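Glutathione S-transferase (Burkholderia glumae, PDB 4ISD) binds glutathione and probably conjugates it to electrophilic substrates. Local coordinates at residues 144-155 and 173-183. Sequence-based numbering, arbitrary orientation.
Sequences CEKLLSAADRLI and FALMLNRLVAC
Leu147 meets Leu177 and Leu180 between helix 173-177 and the 3-10 turn that follows, a worked example of large apolar side chains filling the space between obliquely running axes, 136° between the N-to-C directions of 144-154 and 173-177 and 11.4 Å apart at closest approach. Leu147, whose chi1 of -174° swings CG away from its own N, sends CD1 to Leu177 CD2 (3.7 Å). Its CD2 lies 3.6 Å from Leu180 CD2. Further along, Phe173 enters as a knob among Leu147, Ala150, Ala151 and Leu154, its CZ 3.8 Å from Ala151 CA. Leu177 CD1 covers one face of that ring, over its centre, and also meets Ile155 CD1 tip to tip at 3.6 Å. Leu107 of helix 98-113 also packs on Phe173.

Toward the other end the packing thins. The side chains of Leu148 and Leu180 cross at about a right angle, CD1 to CD1 at 3.9 Å, and exposed Arg179 touches Leu147 only through CB, its guanidinium extending away. Here, where both cysteines are partly exposed, a disulfide joins Cys144 SG to Cys183 SG (2.0 Å, chi3 -85°). No hydrogen bond crosses this contact within the all-helical C-terminal domain of the glutathione transferase fold.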
ATOM      1  N   CYS A 144     -12.700  -2.438  15.132  1.00 63.16           N
ATOM      2  CA  CYS A 144     -12.226  -3.146  16.305  1.00 61.30           C
ATOM      3  C   CYS A 144     -12.412  -4.632  16.099  1.00 60.97           C
ATOM      4  O   CYS A 144     -11.506  -5.429  16.365  1.00 60.73           O
ATOM      5  CB  CYS A 144     -13.000  -2.694  17.543  1.00 59.21           C
ATOM      6  SG  CYS A 144     -12.276  -1.258  18.364  1.00 71.86           S
ATOM      7  N   GLU A 145     -13.593  -4.994  15.610  1.00 57.40           N
ATOM      8  CA  GLU A 145     -13.956  -6.390  15.426  1.00 59.30           C
ATOM      9  C   GLU A 145     -13.066  -7.038  14.373  1.00 62.74           C
ATOM     10  O   GLU A 145     -12.531  -8.139  14.567  1.00 58.46           O
ATOM     11  CB  GLU A 145     -15.422  -6.476  15.032  1.00 64.50           C
ATOM     12  CG  GLU A 145     -15.917  -7.850  14.677  1.00 76.40           C
ATOM     13  CD  GLU A 145     -17.431  -7.872  14.538  1.00 99.00           C
ATOM     14  OE1 GLU A 145     -18.035  -6.781  14.410  1.00102.69           O
ATOM     15  OE2 GLU A 145     -18.021  -8.973  14.569  1.00110.15           O
ATOM     16  N   LYS A 146     -12.890  -6.335  13.260  1.00 67.19           N
ATOM     17  CA  LYS A 146     -12.082  -6.846  12.166  1.00 60.30           C
ATOM     18  C   LYS A 146     -10.643  -7.016  12.627  1.00 50.48           C
ATOM     19  O   LYS A 146      -9.990  -8.008  12.291  1.00 50.30           O
ATOM     20  CB  LYS A 146     -12.168  -5.915  10.960  1.00 60.68           C
ATOM     21  N   LEU A 147     -10.155  -6.065  13.419  1.00 45.20           N
ATOM     22  CA  LEU A 147      -8.788  -6.141  13.937  1.00 45.45           C
ATOM     23  C   LEU A 147      -8.601  -7.360  14.841  1.00 48.78           C
ATOM     24  O   LEU A 147      -7.663  -8.133  14.674  1.00 38.58           O
ATOM     25  CB  LEU A 147      -8.413  -4.872  14.705  1.00 43.72           C
ATOM     26  CG  LEU A 147      -6.942  -4.893  15.119  1.00 42.26           C
ATOM     27  CD1 LEU A 147      -6.089  -5.142  13.885  1.00 38.20           C
ATOM     28  CD2 LEU A 147      -6.514  -3.613  15.841  1.00 38.53           C
ATOM     29  N   LEU A 148      -9.511  -7.546  15.789  1.00 52.79           N
ATOM     30  CA  LEU A 148      -9.368  -8.648  16.734  1.00 53.30           C
ATOM     31  C   LEU A 148      -9.476  -9.994  16.038  1.00 55.94           C
ATOM     32  O   LEU A 148      -8.750 -10.927  16.362  1.00 58.93           O
ATOM     33  CB  LEU A 148     -10.399  -8.540  17.847  1.00 53.24           C
ATOM     34  CG  LEU A 148     -10.225  -9.551  18.968  1.00 55.02           C
ATOM     35  CD1 LEU A 148      -8.904  -9.322  19.659  1.00 55.79           C
ATOM     36  CD2 LEU A 148     -11.370  -9.421  19.939  1.00 55.02           C
ATOM     37  N   SER A 149     -10.375 -10.085  15.066  1.00 58.47           N
ATOM     38  CA  SER A 149     -10.574 -11.326  14.329  1.00 55.32           C
ATOM     39  C   SER A 149      -9.353 -11.682  13.497  1.00 55.43           C
ATOM     40  O   SER A 149      -8.985 -12.851  13.405  1.00 59.53           O
ATOM     41  CB  SER A 149     -11.801 -11.227  13.429  1.00 57.51           C
ATOM     42  OG  SER A 149     -11.987 -12.439  12.716  1.00 63.46           O
ATOM     43  N   ALA A 150      -8.723 -10.674  12.893  1.00 50.62           N
ATOM     44  CA  ALA A 150      -7.492 -10.907  12.146  1.00 50.05           C
ATOM     45  C   ALA A 150      -6.400 -11.407  13.088  1.00 56.30           C
ATOM     46  O   ALA A 150      -5.688 -12.364  12.777  1.00 59.10           O
ATOM     47  CB  ALA A 150      -7.041  -9.641  11.442  1.00 45.50           C
ATOM     48  N   ALA A 151      -6.279 -10.750  14.241  1.00 55.19           N
ATOM     49  CA  ALA A 151      -5.265 -11.095  15.233  1.00 52.20           C
ATOM     50  C   ALA A 151      -5.445 -12.532  15.720  1.00 53.81           C
ATOM     51  O   ALA A 151      -4.473 -13.280  15.830  1.00 49.59           O
ATOM     52  CB  ALA A 151      -5.325 -10.131  16.407  1.00 46.45           C
ATOM     53  N   ASP A 152      -6.688 -12.917  15.990  1.00 51.18           N
ATOM     54  CA  ASP A 152      -6.974 -14.248  16.496  1.00 57.09           C
ATOM     55  C   ASP A 152      -6.665 -15.307  15.440  1.00 61.76           C
ATOM     56  O   ASP A 152      -6.213 -16.405  15.766  1.00 73.07           O
ATOM     57  CB  ASP A 152      -8.430 -14.343  16.966  1.00 67.51           C
ATOM     58  CG  ASP A 152      -8.732 -15.637  17.703  1.00 85.08           C
ATOM     59  OD1 ASP A 152      -9.151 -16.616  17.048  1.00 91.55           O
ATOM     60  OD2 ASP A 152      -8.562 -15.678  18.941  1.00 93.49           O
ATOM     61  N   ARG A 153      -6.885 -14.968  14.174  1.00 58.04           N
ATOM     62  CA  ARG A 153      -6.674 -15.922  13.081  1.00 55.55           C
ATOM     63  C   ARG A 153      -5.196 -16.093  12.666  1.00 53.23           C
ATOM     64  O   ARG A 153      -4.791 -17.182  12.266  1.00 54.28           O
ATOM     65  CB  ARG A 153      -7.538 -15.553  11.861  1.00 47.54           C
ATOM     66  N   LEU A 154      -4.401 -15.026  12.765  1.00 45.02           N
ATOM     67  CA  LEU A 154      -3.047 -15.004  12.203  1.00 40.30           C
ATOM     68  C   LEU A 154      -1.947 -15.227  13.225  1.00 41.72           C
ATOM     69  O   LEU A 154      -0.843 -15.638  12.874  1.00 47.10           O
ATOM     70  CB  LEU A 154      -2.774 -13.658  11.524  1.00 41.71           C
ATOM     71  CG  LEU A 154      -3.660 -13.189  10.377  1.00 40.86           C
ATOM     72  CD1 LEU A 154      -3.210 -11.799   9.939  1.00 38.40           C
ATOM     73  CD2 LEU A 154      -3.612 -14.164   9.211  1.00 42.36           C
ATOM     74  N   ILE A 155      -2.231 -14.920  14.485  1.00 44.89           N
ATOM     75  CA  ILE A 155      -1.244 -15.094  15.544  1.00 45.35           C
ATOM     76  C   ILE A 155      -1.379 -16.439  16.252  1.00 45.77           C
ATOM     77  O   ILE A 155      -2.465 -16.809  16.699  1.00 50.09           O
ATOM     78  CB  ILE A 155      -1.352 -13.980  16.582  1.00 44.94           C
ATOM     79  CG1 ILE A 155      -1.141 -12.630  15.909  1.00 41.40           C
ATOM     80  CG2 ILE A 155      -0.340 -14.204  17.709  1.00 45.15           C
ATOM     81  CD1 ILE A 155      -1.616 -11.450  16.735  1.00 46.91           C
ATOM     82  N   PHE A 173       1.932  -4.895  12.056  1.00 31.43           N
ATOM     83  CA  PHE A 173       0.789  -5.513  12.716  1.00 31.99           C
ATOM     84  C   PHE A 173       0.818  -5.215  14.215  1.00 40.25           C
ATOM     85  O   PHE A 173      -0.196  -4.808  14.799  1.00 40.28           O
ATOM     86  CB  PHE A 173       0.797  -7.025  12.496  1.00 26.63           C
ATOM     87  CG  PHE A 173      -0.536  -7.669  12.705  1.00 27.12           C
ATOM     88  CD1 PHE A 173      -1.703  -6.936  12.550  1.00 31.21           C
ATOM     89  CD2 PHE A 173      -0.627  -9.008  13.047  1.00 27.33           C
ATOM     90  CE1 PHE A 173      -2.936  -7.519  12.725  1.00 30.64           C
ATOM     91  CE2 PHE A 173      -1.858  -9.600  13.239  1.00 31.76           C
ATOM     92  CZ  PHE A 173      -3.019  -8.852  13.077  1.00 31.89           C
ATOM     93  N   ALA A 174       1.989  -5.410  14.823  1.00 37.61           N
ATOM     94  CA  ALA A 174       2.144  -5.244  16.260  1.00 37.43           C
ATOM     95  C   ALA A 174       1.831  -3.819  16.671  1.00 42.27           C
ATOM     96  O   ALA A 174       1.102  -3.599  17.650  1.00 44.05           O
ATOM     97  CB  ALA A 174       3.533  -5.632  16.698  1.00 41.57           C
ATOM     98  N   LEU A 175       2.358  -2.852  15.921  1.00 42.59           N
ATOM     99  CA  LEU A 175       1.998  -1.447  16.155  1.00 42.78           C
ATOM    100  C   LEU A 175       0.493  -1.238  16.097  1.00 37.47           C
ATOM    101  O   LEU A 175      -0.083  -0.646  17.009  1.00 42.53           O
ATOM    102  CB  LEU A 175       2.701  -0.506  15.175  1.00 42.00           C
ATOM    103  CG  LEU A 175       4.218  -0.671  15.256  1.00 50.60           C
ATOM    104  CD1 LEU A 175       4.971   0.382  14.446  1.00 56.87           C
ATOM    105  CD2 LEU A 175       4.649  -0.670  16.707  1.00 48.03           C
ATOM    106  N   MET A 176      -0.143  -1.749  15.040  1.00 30.87           N
ATOM    107  CA  MET A 176      -1.588  -1.556  14.855  1.00 30.44           C
ATOM    108  C   MET A 176      -2.374  -2.224  15.965  1.00 39.02           C
ATOM    109  O   MET A 176      -3.339  -1.647  16.467  1.00 39.15           O
ATOM    110  CB  MET A 176      -2.046  -2.082  13.491  1.00 27.61           C
ATOM    111  CG  MET A 176      -3.535  -1.879  13.174  1.00 38.23           C
ATOM    112  SD  MET A 176      -4.116  -0.166  12.926  1.00 55.45           S
ATOM    113  CE  MET A 176      -2.692   0.608  12.172  1.00 82.37           C
ATOM    114  N   LEU A 177      -1.947  -3.424  16.379  1.00 38.24           N
ATOM    115  CA  LEU A 177      -2.657  -4.149  17.437  1.00 45.58           C
ATOM    116  C   LEU A 177      -2.733  -3.390  18.762  1.00 49.86           C
ATOM    117  O   LEU A 177      -3.526  -3.741  19.624  1.00 47.72           O
ATOM    118  CB  LEU A 177      -2.083  -5.554  17.657  1.00 43.13           C
ATOM    119  CG  LEU A 177      -2.317  -6.538  16.506  1.00 40.32           C
ATOM    120  CD1 LEU A 177      -1.510  -7.811  16.718  1.00 29.58           C
ATOM    121  CD2 LEU A 177      -3.808  -6.843  16.324  1.00 34.91           C
ATOM    122  N   ASN A 178      -1.936  -2.337  18.918  1.00 55.77           N
ATOM    123  CA  ASN A 178      -1.986  -1.555  20.151  1.00 63.92           C
ATOM    124  C   ASN A 178      -3.260  -0.720  20.272  1.00 69.40           C
ATOM    125  O   ASN A 178      -3.502  -0.089  21.302  1.00 72.85           O
ATOM    126  CB  ASN A 178      -0.726  -0.696  20.321  1.00 70.55           C
ATOM    127  CG  ASN A 178       0.448  -1.488  20.905  1.00 78.20           C
ATOM    128  OD1 ASN A 178       1.365  -1.914  20.184  1.00 71.95           O
ATOM    129  ND2 ASN A 178       0.414  -1.700  22.221  1.00 83.51           N
ATOM    130  N   ARG A 179      -4.078  -0.734  19.221  1.00 66.03           N
ATOM    131  CA  ARG A 179      -5.341  -0.003  19.213  1.00 66.94           C
ATOM    132  C   ARG A 179      -6.439  -0.827  19.858  1.00 62.50           C
ATOM    133  O   ARG A 179      -7.550  -0.330  20.092  1.00 60.47           O
ATOM    134  CB  ARG A 179      -5.761   0.345  17.787  1.00 70.67           C
ATOM    135  CG  ARG A 179      -4.781   1.211  17.034  1.00 76.83           C
ATOM    136  CD  ARG A 179      -4.739   2.623  17.576  1.00 88.08           C
ATOM    137  NE  ARG A 179      -4.008   3.491  16.660  1.00 99.30           N
ATOM    138  CZ  ARG A 179      -4.051   4.818  16.692  1.00109.39           C
ATOM    139  NH1 ARG A 179      -3.354   5.529  15.812  1.00109.27           N
ATOM    140  NH2 ARG A 179      -4.796   5.433  17.601  1.00115.58           N
ATOM    141  N   LEU A 180      -6.134  -2.094  20.124  1.00 57.41           N
ATOM    142  CA  LEU A 180      -7.101  -2.985  20.753  1.00 56.10           C
ATOM    143  C   LEU A 180      -7.406  -2.496  22.166  1.00 52.80           C
ATOM    144  O   LEU A 180      -8.497  -2.726  22.701  1.00 46.88           O
ATOM    145  CB  LEU A 180      -6.579  -4.422  20.767  1.00 56.72           C
ATOM    146  CG  LEU A 180      -6.588  -5.120  19.404  1.00 51.88           C
ATOM    147  CD1 LEU A 180      -6.113  -6.561  19.551  1.00 53.13           C
ATOM    148  CD2 LEU A 180      -7.985  -5.075  18.807  1.00 47.32           C
ATOM    149  N   VAL A 181      -6.443  -1.785  22.742  1.00 52.58           N
ATOM    150  CA  VAL A 181      -6.579  -1.236  24.079  1.00 60.56           C
ATOM    151  C   VAL A 181      -7.770  -0.274  24.186  1.00 67.96           C
ATOM    152  O   VAL A 181      -8.359  -0.127  25.266  1.00 77.18           O
ATOM    153  CB  VAL A 181      -5.263  -0.556  24.553  1.00 68.40           C
ATOM    154  CG1 VAL A 181      -5.090   0.788  23.887  1.00 79.52           C
ATOM    155  CG2 VAL A 181      -5.260  -0.388  26.047  1.00 66.25           C
ATOM    156  N   ALA A 182      -8.145   0.354  23.072  1.00 63.85           N
ATOM    157  CA  ALA A 182      -9.250   1.321  23.078  1.00 65.75           C
ATOM    158  C   ALA A 182     -10.612   0.692  22.757  1.00 70.07           C
ATOM    159  O   ALA A 182     -11.648   1.371  22.783  1.00 68.19           O
ATOM    160  CB  ALA A 182      -8.960   2.464  22.125  1.00 52.39           C
ATOM    161  N   CYS A 183     -10.600  -0.604  22.454  1.00 59.00           N
ATOM    162  CA  CYS A 183     -11.819  -1.322  22.103  1.00 63.58           C
ATOM    163  C   CYS A 183     -12.510  -1.859  23.351  1.00 67.36           C
ATOM    164  O   CYS A 183     -12.159  -1.496  24.472  1.00 71.72           O
ATOM    165  CB  CYS A 183     -11.518  -2.462  21.121  1.00 66.55           C
ATOM    166  SG  CYS A 183     -10.756  -1.947  19.534  1.00 93.23           S
TER